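Local atomic coordinates of enoyl-[acyl-carrier-protein] reductase [FMN] (Thermotoga maritima, PDB entry 5GVJ), a protein that probably reduces enoyl-[acyl-carrier-protein] with NADH in fatty acid synthesis, using FMN as its flavin cofactor. Residues G193-A198 with G282-I287. The protein carries 1 engineered substitution. Numbering follows the deposited sequence.
Sequences GTRFVA and GLIDEI. With NA (sodium ion), chain C.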
ATOM      1  N   GLY A 193       9.638   7.166  -8.356  1.00 15.49           N
ATOM      2  CA  GLY A 193      10.980   7.667  -8.111  1.00 16.39           C
ATOM      3  C   GLY A 193      12.070   6.618  -8.249  1.00 19.23           C
ATOM      4  O   GLY A 193      13.009   6.787  -9.041  1.00 16.03           O
ATOM      5  N   THR A 194      11.942   5.517  -7.504  1.00 15.73           N
ATOM      6  CA  THR A 194      13.007   4.516  -7.500  1.00 16.57           C
ATOM      7  C   THR A 194      13.161   3.867  -8.873  1.00 17.18           C
ATOM      8  O   THR A 194      14.289   3.643  -9.333  1.00 17.14           O
ATOM      9  CB  THR A 194      12.746   3.474  -6.404  1.00 18.55           C
ATOM     10  OG1 THR A 194      12.795   4.115  -5.119  1.00 18.58           O
ATOM     11  CG2 THR A 194      13.796   2.367  -6.440  1.00 14.93           C
ATOM     12  N   ARG A 195      12.047   3.620  -9.573  1.00 14.68           N
ATOM     13  CA  ARG A 195      12.122   2.993 -10.891  1.00 13.12           C
ATOM     14  C   ARG A 195      12.949   3.828 -11.870  1.00 16.05           C
ATOM     15  O   ARG A 195      13.729   3.279 -12.662  1.00 15.59           O
ATOM     16  CB  ARG A 195      10.712   2.756 -11.439  1.00 13.95           C
ATOM     17  CG  ARG A 195      10.661   2.213 -12.872  1.00 14.69           C
ATOM     18  CD  ARG A 195      11.195   0.770 -12.975  1.00 14.59           C
ATOM     19  NE  ARG A 195      12.626   0.708 -13.281  1.00 15.59           N
ATOM     20  CZ  ARG A 195      13.286  -0.411 -13.590  1.00 18.61           C
ATOM     21  NH1 ARG A 195      12.656  -1.594 -13.608  1.00 13.74           N
ATOM     22  NH2 ARG A 195      14.590  -0.351 -13.866  1.00 14.49           N
ATOM     23  N   PHE A 196      12.801   5.156 -11.844  1.00 13.71           N
ATOM     24  CA  PHE A 196      13.574   5.954 -12.796  1.00 15.80           C
ATOM     25  C   PHE A 196      14.989   6.266 -12.312  1.00 17.27           C
ATOM     26  O   PHE A 196      15.862   6.533 -13.148  1.00 18.40           O
ATOM     27  CB  PHE A 196      12.824   7.246 -13.147  1.00 12.85           C
ATOM     28  CG  PHE A 196      11.677   7.025 -14.101  1.00 15.66           C
ATOM     29  CD1 PHE A 196      11.916   6.690 -15.424  1.00 15.68           C
ATOM     30  CD2 PHE A 196      10.358   7.114 -13.663  1.00 21.19           C
ATOM     31  CE1 PHE A 196      10.867   6.473 -16.313  1.00 14.95           C
ATOM     32  CE2 PHE A 196       9.290   6.885 -14.540  1.00 19.70           C
ATOM     33  CZ  PHE A 196       9.541   6.566 -15.862  1.00 19.48           C
ATOM     34  N   VAL A 197      15.240   6.277 -11.000  1.00 17.42           N
ATOM     35  CA  VAL A 197      16.625   6.296 -10.522  1.00 17.03           C
ATOM     36  C   VAL A 197      17.372   5.074 -11.037  1.00 18.26           C
ATOM     37  O   VAL A 197      18.562   5.147 -11.387  1.00 16.69           O
ATOM     38  CB  VAL A 197      16.672   6.365  -8.986  1.00 17.36           C
ATOM     39  CG1 VAL A 197      18.078   6.044  -8.483  1.00 18.01           C
ATOM     40  CG2 VAL A 197      16.220   7.737  -8.496  1.00 18.26           C
ATOM     41  N   ALA A 198      16.690   3.928 -11.088  1.00 14.01           N
ATOM     42  CA  ALA A 198      17.267   2.690 -11.616  1.00 17.41           C
ATOM     43  C   ALA A 198      17.138   2.621 -13.143  1.00 18.20           C
ATOM     44  O   ALA A 198      16.599   1.672 -13.712  1.00 17.78           O
ATOM     45  CB  ALA A 198      16.606   1.484 -10.962  1.00 18.23           C
ATOM     46  N   GLY A 282      12.388  -3.734  -4.367  1.00 14.82           N
ATOM     47  CA  GLY A 282      12.247  -5.178  -4.463  1.00 14.51           C
ATOM     48  C   GLY A 282      11.535  -5.655  -5.710  1.00 17.05           C
ATOM     49  O   GLY A 282      11.563  -6.855  -6.004  1.00 17.03           O
ATOM     50  N   LEU A 283      10.898  -4.749  -6.443  1.00 14.74           N
ATOM     51  CA  LEU A 283      10.259  -5.061  -7.708  1.00 15.98           C
ATOM     52  C   LEU A 283      11.170  -4.780  -8.895  1.00 18.48           C
ATOM     53  O   LEU A 283      10.779  -5.027 -10.041  1.00 22.10           O
ATOM     54  CB  LEU A 283       8.975  -4.246  -7.856  1.00 15.47           C
ATOM     55  CG  LEU A 283       7.939  -4.421  -6.756  1.00 18.66           C
ATOM     56  CD1 LEU A 283       6.839  -3.369  -6.908  1.00 16.71           C
ATOM     57  CD2 LEU A 283       7.390  -5.840  -6.828  1.00 17.39           C
ATOM     58  N   ILE A 284      12.359  -4.249  -8.647  1.00 16.03           N
ATOM     59  CA  ILE A 284      13.266  -3.811  -9.701  1.00 16.15           C
ATOM     60  C   ILE A 284      14.438  -4.783  -9.743  1.00 17.23           C
ATOM     61  O   ILE A 284      15.184  -4.921  -8.764  1.00 15.63           O
ATOM     62  CB  ILE A 284      13.728  -2.370  -9.465  1.00 15.91           C
ATOM     63  CG1 ILE A 284      12.536  -1.413  -9.631  1.00 15.13           C
ATOM     64  CG2 ILE A 284      14.870  -1.998 -10.416  1.00 16.02           C
ATOM     65  CD1 ILE A 284      12.760  -0.062  -8.990  1.00 17.17           C
ATOM     66  N   ASP A 285      14.583  -5.477 -10.864  1.00 16.91           N
ATOM     67  CA  ASP A 285      15.618  -6.487 -11.002  1.00 21.60           C
ATOM     68  C   ASP A 285      16.639  -6.166 -12.072  1.00 18.94           C
ATOM     69  O   ASP A 285      17.544  -6.979 -12.306  1.00 17.47           O
ATOM     70  CB  ASP A 285      14.991  -7.846 -11.297  1.00 16.89           C
ATOM     71  CG  ASP A 285      14.093  -8.293 -10.185  1.00 22.02           C
ATOM     72  OD1 ASP A 285      14.570  -8.335  -9.028  1.00 23.79           O
ATOM     73  OD2 ASP A 285      12.906  -8.537 -10.459  1.00 25.24           O
ATOM     74  N   GLU A 286      16.532  -5.017 -12.727  1.00 16.50           N
ATOM     75  CA  GLU A 286      17.556  -4.646 -13.693  1.00 20.03           C
ATOM     76  C   GLU A 286      17.415  -3.170 -14.024  1.00 19.12           C
ATOM     77  O   GLU A 286      16.345  -2.572 -13.868  1.00 17.66           O
ATOM     78  CB  GLU A 286      17.485  -5.497 -14.963  1.00 20.98           C
ATOM     79  CG  GLU A 286      16.169  -5.448 -15.685  1.00 24.38           C
ATOM     80  CD  GLU A 286      16.207  -6.209 -16.998  1.00 32.87           C
ATOM     81  OE1 GLU A 286      17.123  -5.955 -17.806  1.00 41.07           O
ATOM     82  OE2 GLU A 286      15.331  -7.069 -17.219  1.00 41.47           O
ATOM     83  N   ILE A 287      18.525  -2.592 -14.460  1.00 17.00           N
ATOM     84  CA  ILE A 287      18.561  -1.198 -14.886  1.00 16.83           C
ATOM     85  C   ILE A 287      18.102  -1.136 -16.338  1.00 21.61           C
ATOM     86  O   ILE A 287      18.674  -1.802 -17.210  1.00 20.33           O
ATOM     87  CB  ILE A 287      19.966  -0.609 -14.717  1.00 18.46           C
ATOM     88  CG1 ILE A 287      20.452  -0.785 -13.275  1.00 19.98           C
ATOM     89  CG2 ILE A 287      19.993   0.850 -15.133  1.00 19.50           C
ATOM     90  CD1 ILE A 287      19.528  -0.187 -12.221  1.00 18.78           C
TER
HETATM   91 NA    NA C 401      15.705  -4.988  -6.492  1.00 20.40          NA
HETATM   92  O   HOH W   1      13.218  -4.705 -13.587  1.00  5.81           O
HETATM   93  O   HOH W   2      14.689  -7.265  -6.649  1.00 17.64           O
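Arg195 reaches segment 282-287 with its guanidinium, and NH2 gives a hydrogen bond to the backbone O of Glu286 at 2.8 Å. A second bond runs from the same NH2 to the O of Ala198, 2.9 Å away, where the chain leaves the helix. Both carbonyls lie at the edge of the guanidinium, near its plane, so the group is held against rotation. CG of Arg195 is anti to the backbone N (chi1 175°), and the chain bends at chi2 and chi3. NH1 adds a bridge through one water to the backbone N of Asp285. Over one face sits CG2 of Ile284, 3.6 Å above the plane and nearer the edge of the group than its centre. An alanine in place of Arg195 would probably leave the Glu286 and Ala198 carbonyls without this shared donor, and take away the group lying over Ile284 CG2.

The CD1 of Ile284 extends to CG2 of Thr194, 3.7 Å away. The CB of Ala198 packs on Ile287 CD1 at 3.6 Å and also meets CG2 of Ile284. The backbone O of Ile284 binds the sodium ion at 2.3 Å, together with carbonyls of Ala281, Ile212, Val213 and Ala215 and a water that also bonds Asp285 OD1. Thr194 belongs to the FMN site, though no FMN is bound to this chain in the model, so the contact joins flavin site and metal site.

In the TIM-barrel fold, helix 193-197 follows strand 189-191. Ile287 touches helix 206-214, and Arg195 touches helix 290-309.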